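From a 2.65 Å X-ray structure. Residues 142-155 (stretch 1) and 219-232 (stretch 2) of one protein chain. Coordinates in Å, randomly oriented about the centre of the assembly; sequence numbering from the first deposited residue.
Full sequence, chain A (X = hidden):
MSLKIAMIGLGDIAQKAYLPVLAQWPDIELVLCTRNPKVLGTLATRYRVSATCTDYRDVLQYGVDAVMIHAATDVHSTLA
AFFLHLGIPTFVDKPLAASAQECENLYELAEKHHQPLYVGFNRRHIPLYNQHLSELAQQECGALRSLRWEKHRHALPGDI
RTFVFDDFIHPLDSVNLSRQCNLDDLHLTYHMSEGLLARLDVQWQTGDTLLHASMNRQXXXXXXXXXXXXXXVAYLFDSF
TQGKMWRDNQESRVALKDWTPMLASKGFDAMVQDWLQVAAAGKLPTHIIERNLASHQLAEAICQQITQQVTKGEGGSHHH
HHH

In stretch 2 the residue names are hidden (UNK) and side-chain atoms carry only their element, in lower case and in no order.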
# COMPACT_ATOMS: atom_id res chain seq x y z
N GLY A 142 27.34 -10.85 -6.56
CA GLY A 142 27.34 -9.93 -7.69
C GLY A 142 27.44 -8.45 -7.37
O GLY A 142 28.40 -7.98 -6.76
N ALA A 143 26.44 -7.70 -7.80
CA ALA A 143 26.45 -6.26 -7.56
C ALA A 143 25.71 -5.90 -6.28
O ALA A 143 25.64 -4.72 -5.91
CB ALA A 143 25.82 -5.54 -8.75
N LEU A 144 25.16 -6.90 -5.59
CA LEU A 144 24.42 -6.66 -4.35
C LEU A 144 25.22 -5.90 -3.30
O LEU A 144 26.26 -6.37 -2.85
CB LEU A 144 23.96 -7.99 -3.75
CG LEU A 144 22.65 -8.57 -4.27
CD1 LEU A 144 22.35 -9.90 -3.57
CD2 LEU A 144 21.52 -7.59 -4.04
N ARG A 145 24.73 -4.72 -2.92
CA ARG A 145 25.41 -3.94 -1.89
C ARG A 145 24.86 -4.34 -0.53
O ARG A 145 25.46 -4.04 0.50
CB ARG A 145 25.23 -2.44 -2.12
CG ARG A 145 25.89 -1.94 -3.39
CD ARG A 145 27.39 -2.14 -3.34
NE ARG A 145 28.00 -2.07 -4.67
CZ ARG A 145 28.62 -3.09 -5.27
NH1 ARG A 145 28.71 -4.26 -4.65
NH2 ARG A 145 29.15 -2.93 -6.48
N SER A 146 23.72 -5.02 -0.54
CA SER A 146 23.09 -5.48 0.69
C SER A 146 21.87 -6.35 0.36
O SER A 146 21.26 -6.21 -0.70
CB SER A 146 22.69 -4.29 1.58
OG SER A 146 21.32 -3.95 1.43
N LEU A 147 21.55 -7.26 1.26
CA LEU A 147 20.42 -8.15 1.10
C LEU A 147 19.94 -8.53 2.51
O LEU A 147 20.70 -9.11 3.29
CB LEU A 147 20.81 -9.41 0.32
CG LEU A 147 19.73 -10.51 0.21
CD1 LEU A 147 18.59 -10.01 -0.65
CD2 LEU A 147 20.33 -11.78 -0.37
N ARG A 148 18.69 -8.19 2.82
CA ARG A 148 18.13 -8.48 4.13
C ARG A 148 16.91 -9.37 4.01
O ARG A 148 15.93 -9.03 3.34
CB ARG A 148 17.74 -7.18 4.84
CG ARG A 148 17.04 -7.38 6.18
CD ARG A 148 16.85 -6.06 6.89
NE ARG A 148 15.88 -5.20 6.24
CZ ARG A 148 15.92 -3.87 6.26
NH1 ARG A 148 16.89 -3.24 6.92
NH2 ARG A 148 14.97 -3.17 5.64
N TRP A 149 16.96 -10.52 4.68
CA TRP A 149 15.85 -11.44 4.64
C TRP A 149 15.21 -11.48 6.03
O TRP A 149 15.83 -11.90 6.99
CB TRP A 149 16.37 -12.82 4.23
CG TRP A 149 15.32 -13.68 3.61
CD1 TRP A 149 14.19 -14.16 4.21
CD2 TRP A 149 15.27 -14.11 2.25
NE1 TRP A 149 13.44 -14.86 3.31
CE2 TRP A 149 14.08 -14.86 2.10
CE3 TRP A 149 16.12 -13.95 1.14
CZ2 TRP A 149 13.71 -15.43 0.88
CZ3 TRP A 149 15.75 -14.53 -0.06
CH2 TRP A 149 14.56 -15.26 -0.18
N GLU A 150 13.97 -11.01 6.13
CA GLU A 150 13.23 -11.01 7.39
C GLU A 150 12.11 -12.05 7.32
O GLU A 150 11.38 -12.13 6.33
CB GLU A 150 12.61 -9.64 7.65
CG GLU A 150 13.61 -8.49 7.77
CD GLU A 150 12.95 -7.14 8.05
OE1 GLU A 150 12.24 -7.02 9.07
OE2 GLU A 150 13.15 -6.21 7.24
N LYS A 151 11.98 -12.86 8.36
CA LYS A 151 10.93 -13.86 8.42
C LYS A 151 10.49 -13.88 9.86
O LYS A 151 11.17 -14.44 10.72
CB LYS A 151 11.46 -15.24 8.02
CG LYS A 151 10.36 -16.26 7.80
CD LYS A 151 10.93 -17.62 7.45
CE LYS A 151 9.83 -18.58 7.03
NZ LYS A 151 8.80 -18.72 8.09
N HIS A 152 9.34 -13.27 10.13
CA HIS A 152 8.84 -13.18 11.49
C HIS A 152 7.57 -13.99 11.71
O HIS A 152 6.85 -14.31 10.77
CB HIS A 152 8.59 -11.71 11.86
CG HIS A 152 9.73 -10.78 11.53
ND1 HIS A 152 11.05 -11.17 11.56
CD2 HIS A 152 9.73 -9.47 11.18
CE1 HIS A 152 11.82 -10.14 11.25
NE2 HIS A 152 11.04 -9.10 11.01
N ARG A 153 7.32 -14.33 12.98
CA ARG A 153 6.14 -15.08 13.40
C ARG A 153 5.52 -14.33 14.57
O ARG A 153 6.20 -13.59 15.28
CB ARG A 153 6.50 -16.49 13.89
CG ARG A 153 6.88 -17.50 12.84
CD ARG A 153 5.82 -18.59 12.70
NE ARG A 153 5.93 -19.29 11.41
CZ ARG A 153 7.00 -19.99 11.02
NH1 ARG A 153 8.05 -20.09 11.82
NH2 ARG A 153 7.02 -20.56 9.82
N HIS A 154 4.23 -14.54 14.77
CA HIS A 154 3.52 -13.91 15.88
C HIS A 154 3.41 -14.90 17.03
O HIS A 154 2.91 -16.02 16.86
CB HIS A 154 2.12 -13.49 15.45
CG HIS A 154 1.23 -13.10 16.58
ND1 HIS A 154 1.57 -12.12 17.49
CD2 HIS A 154 0.01 -13.54 16.95
CE1 HIS A 154 0.59 -11.96 18.36
NE2 HIS A 154 -0.37 -12.82 18.05
N ALA A 155 3.87 -14.49 18.21
CA ALA A 155 3.81 -15.31 19.41
C ALA A 155 4.15 -16.79 19.20
O ALA A 155 3.29 -17.66 19.36
CB ALA A 155 2.43 -15.18 20.03
N UNK A 219 6.94 -11.45 16.87
CA UNK A 219 6.63 -10.22 16.15
C UNK A 219 5.12 -9.95 16.21
O UNK A 219 4.33 -10.85 16.51
c UNK A 219 6.81 -7.63 12.08
c UNK A 219 7.08 -10.37 14.69
c UNK A 219 7.29 -9.07 13.96
c UNK A 219 8.49 -6.99 13.68
c UNK A 219 7.77 -6.72 12.52
c UNK A 219 8.24 -8.15 14.39
c UNK A 219 6.57 -8.79 12.80
N UNK A 220 4.72 -8.72 15.92
CA UNK A 220 3.31 -8.37 15.95
C UNK A 220 2.47 -9.10 14.92
O UNK A 220 1.24 -9.17 15.03
N UNK A 221 3.13 -9.67 13.91
CA UNK A 221 2.43 -10.39 12.84
C UNK A 221 3.38 -11.35 12.13
O UNK A 221 4.60 -11.21 12.21
c UNK A 221 -0.06 -9.09 10.14
c UNK A 221 0.76 -10.07 10.95
c UNK A 221 2.92 -8.89 10.88
c UNK A 221 1.84 -9.39 11.80
N UNK A 222 2.82 -12.35 11.46
CA UNK A 222 3.63 -13.30 10.74
C UNK A 222 3.77 -12.81 9.30
O UNK A 222 2.76 -12.68 8.59
o UNK A 222 2.90 -15.16 12.15
c UNK A 222 3.76 -15.70 9.97
c UNK A 222 2.97 -14.70 10.79
N UNK A 223 4.99 -12.49 8.88
CA UNK A 223 5.27 -12.03 7.51
C UNK A 223 6.71 -12.27 7.17
O UNK A 223 7.52 -12.61 8.02
o UNK A 223 5.89 -9.78 8.22
c UNK A 223 5.07 -10.51 7.30
c UNK A 223 3.62 -10.11 7.47
N UNK A 224 7.04 -12.07 5.90
CA UNK A 224 8.39 -12.30 5.46
C UNK A 224 8.74 -11.23 4.44
O UNK A 224 8.10 -11.12 3.40
c UNK A 224 9.81 -15.68 4.24
o UNK A 224 10.87 -16.20 3.81
c UNK A 224 8.46 -13.69 4.85
o UNK A 224 8.72 -16.30 4.33
c UNK A 224 9.84 -14.23 4.66
N UNK A 225 9.75 -10.43 4.75
CA UNK A 225 10.14 -9.34 3.87
C UNK A 225 11.56 -9.48 3.38
O UNK A 225 12.47 -9.73 4.16
n UNK A 225 8.37 -6.69 5.97
c UNK A 225 7.44 -8.25 4.74
c UNK A 225 7.06 -6.62 6.17
n UNK A 225 6.48 -7.56 5.44
c UNK A 225 8.64 -7.70 5.08
c UNK A 225 10.02 -8.02 4.62
N UNK A 226 11.76 -9.32 2.08
CA UNK A 226 13.10 -9.39 1.53
C UNK A 226 13.44 -8.02 0.94
O UNK A 226 12.66 -7.44 0.19
c UNK A 226 12.69 -11.77 1.00
c UNK A 226 13.19 -10.47 0.45
c UNK A 226 14.62 -10.59 -0.02
N UNK A 227 14.61 -7.51 1.31
CA UNK A 227 15.07 -6.22 0.86
C UNK A 227 16.43 -6.39 0.24
O UNK A 227 17.34 -6.94 0.87
o UNK A 227 13.99 -5.00 2.64
c UNK A 227 15.25 -5.23 2.01
c UNK A 227 15.81 -3.93 1.50
N UNK A 228 16.58 -5.93 -1.00
CA UNK A 228 17.86 -6.04 -1.69
C UNK A 228 18.30 -4.68 -2.19
O UNK A 228 17.47 -3.88 -2.63
c UNK A 228 17.73 -7.01 -2.85
N UNK A 229 19.58 -4.38 -2.13
CA UNK A 229 19.99 -3.10 -2.64
C UNK A 229 21.27 -3.18 -3.46
O UNK A 229 22.16 -3.98 -3.18
o UNK A 229 21.42 -2.23 -0.89
c UNK A 229 20.16 -2.09 -1.50
N UNK A 230 21.32 -2.34 -4.48
CA UNK A 230 22.46 -2.25 -5.37
C UNK A 230 22.82 -0.78 -5.37
O UNK A 230 22.40 -0.04 -4.49
c UNK A 230 22.07 -2.68 -6.78
c UNK A 230 21.56 -4.10 -6.87
c UNK A 230 21.94 -6.42 -7.43
c UNK A 230 19.80 -5.73 -6.60
c UNK A 230 22.39 -5.12 -7.33
c UNK A 230 20.26 -4.42 -6.50
c UNK A 230 20.64 -6.72 -7.07
o UNK A 230 20.20 -8.02 -7.18
N UNK A 231 23.58 -0.34 -6.36
CA UNK A 231 23.90 1.08 -6.39
C UNK A 231 22.74 1.80 -7.05
O UNK A 231 22.39 1.53 -8.19
o UNK A 231 26.57 1.20 -5.16
c UNK A 231 26.43 0.85 -6.37
o UNK A 231 27.25 0.11 -6.97
c UNK A 231 25.21 1.34 -7.14
N UNK A 232 22.12 2.71 -6.29
CA UNK A 232 20.98 3.51 -6.75
C UNK A 232 19.79 2.69 -7.18
O UNK A 232 18.92 3.18 -7.91
o UNK A 232 22.19 6.10 -6.37
c UNK A 232 21.40 4.43 -7.89
c UNK A 232 22.37 5.49 -7.43
n UNK A 232 23.41 5.73 -8.22
O HOH W 1 25.32 -2.26 -6.88
O HOH W 2 13.59 -7.18 4.66
O HOH W 3 9.67 -5.51 8.60
O HOH W 4 1.94 -17.23 14.32

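Position 219 has one carbon leading to a six-carbon ring, without a heteroatom, so it is Phe219. The ring of His152 turns its edge to the Phe219 face (centroids 4.3 Å apart, planes at 53°), while Phe219 N donates to Arg153 O at 2.8 Å and Phe219 O accepts from His154 ND1 at 3.2 Å.

Position 220 has no side-chain atoms: Gly220. Position 221 has four carbons, forked at the first with one arm two carbons long, which defines Ile221; its CA-to-CB bond points away from stretch 1.

Position 222 has one carbon carrying an oxygen and a carbon, the pattern of threonine, although valine would match it in shape. The oxygen assignment is supported by a hydrogen bond from His154 N at 3.0 Å, which an oxygen can accept and a methyl cannot: Thr222 OG1. Position 223 repeats the pattern, and the element labels alone give Thr223; its nearest side-chain approach to stretch 1, Thr223 OG1 to His152 CD2, is 4.9 Å, too far for a contact.

At position 224, three carbons end in two oxygens: Glu224. Trp149 NE1 donates to Glu224 OE1 at 2.9 Å and 178°, nearly linear. Position 225 has one carbon and a five-membered ring of three carbons and two nitrogens, His225; water 3 links its ND1 (3.2 Å) to Glu150 OE1 (3.0 Å).

Position 226 carries three carbons forked at the first: Val226. Its CG2 lies 3.7 Å from the centroid of the Trp149 six-membered ring, 16° off the normal. Position 227 again has a carbon bearing oxygen and carbon: Thr227, whose OG1 is 3.0 Å from the oxygen of water 2.

Position 228 has a single carbon, Ala228, its CB 3.8 Å from Leu147 CD1. Position 229 adds an oxygen to one carbon: Ser229, with OG hydrogen-bonded to Ser146 OG at 2.9 Å.

Position 230 has a six-carbon ring bearing an oxygen: Tyr230. Leu144 CD2 sits over its face, 3.7 Å from the centroid. Position 231 has two carbons, the second with two oxygens: Asp231, whose OD2 forms a salt bridge with Arg145 NE at 3.3 Å. Position 232 has two carbons, the second carrying one oxygen and one nitrogen: Asn232, beyond reach of stretch 1.

The contact is an antiparallel strand pair, with axes at 176°. Reciprocal backbone bonds, such as Arg148 N to Thr227 O (2.7 Å) and Thr227 N to Arg148 O (2.9 Å), set the register. Leu147, Trp149, Val226 and Ala228 pack on one face; Ser146, Arg148, Glu150 and their partners make the other largely polar.

Stretch 2, residues 219-232: FGITTEHVTASYDN
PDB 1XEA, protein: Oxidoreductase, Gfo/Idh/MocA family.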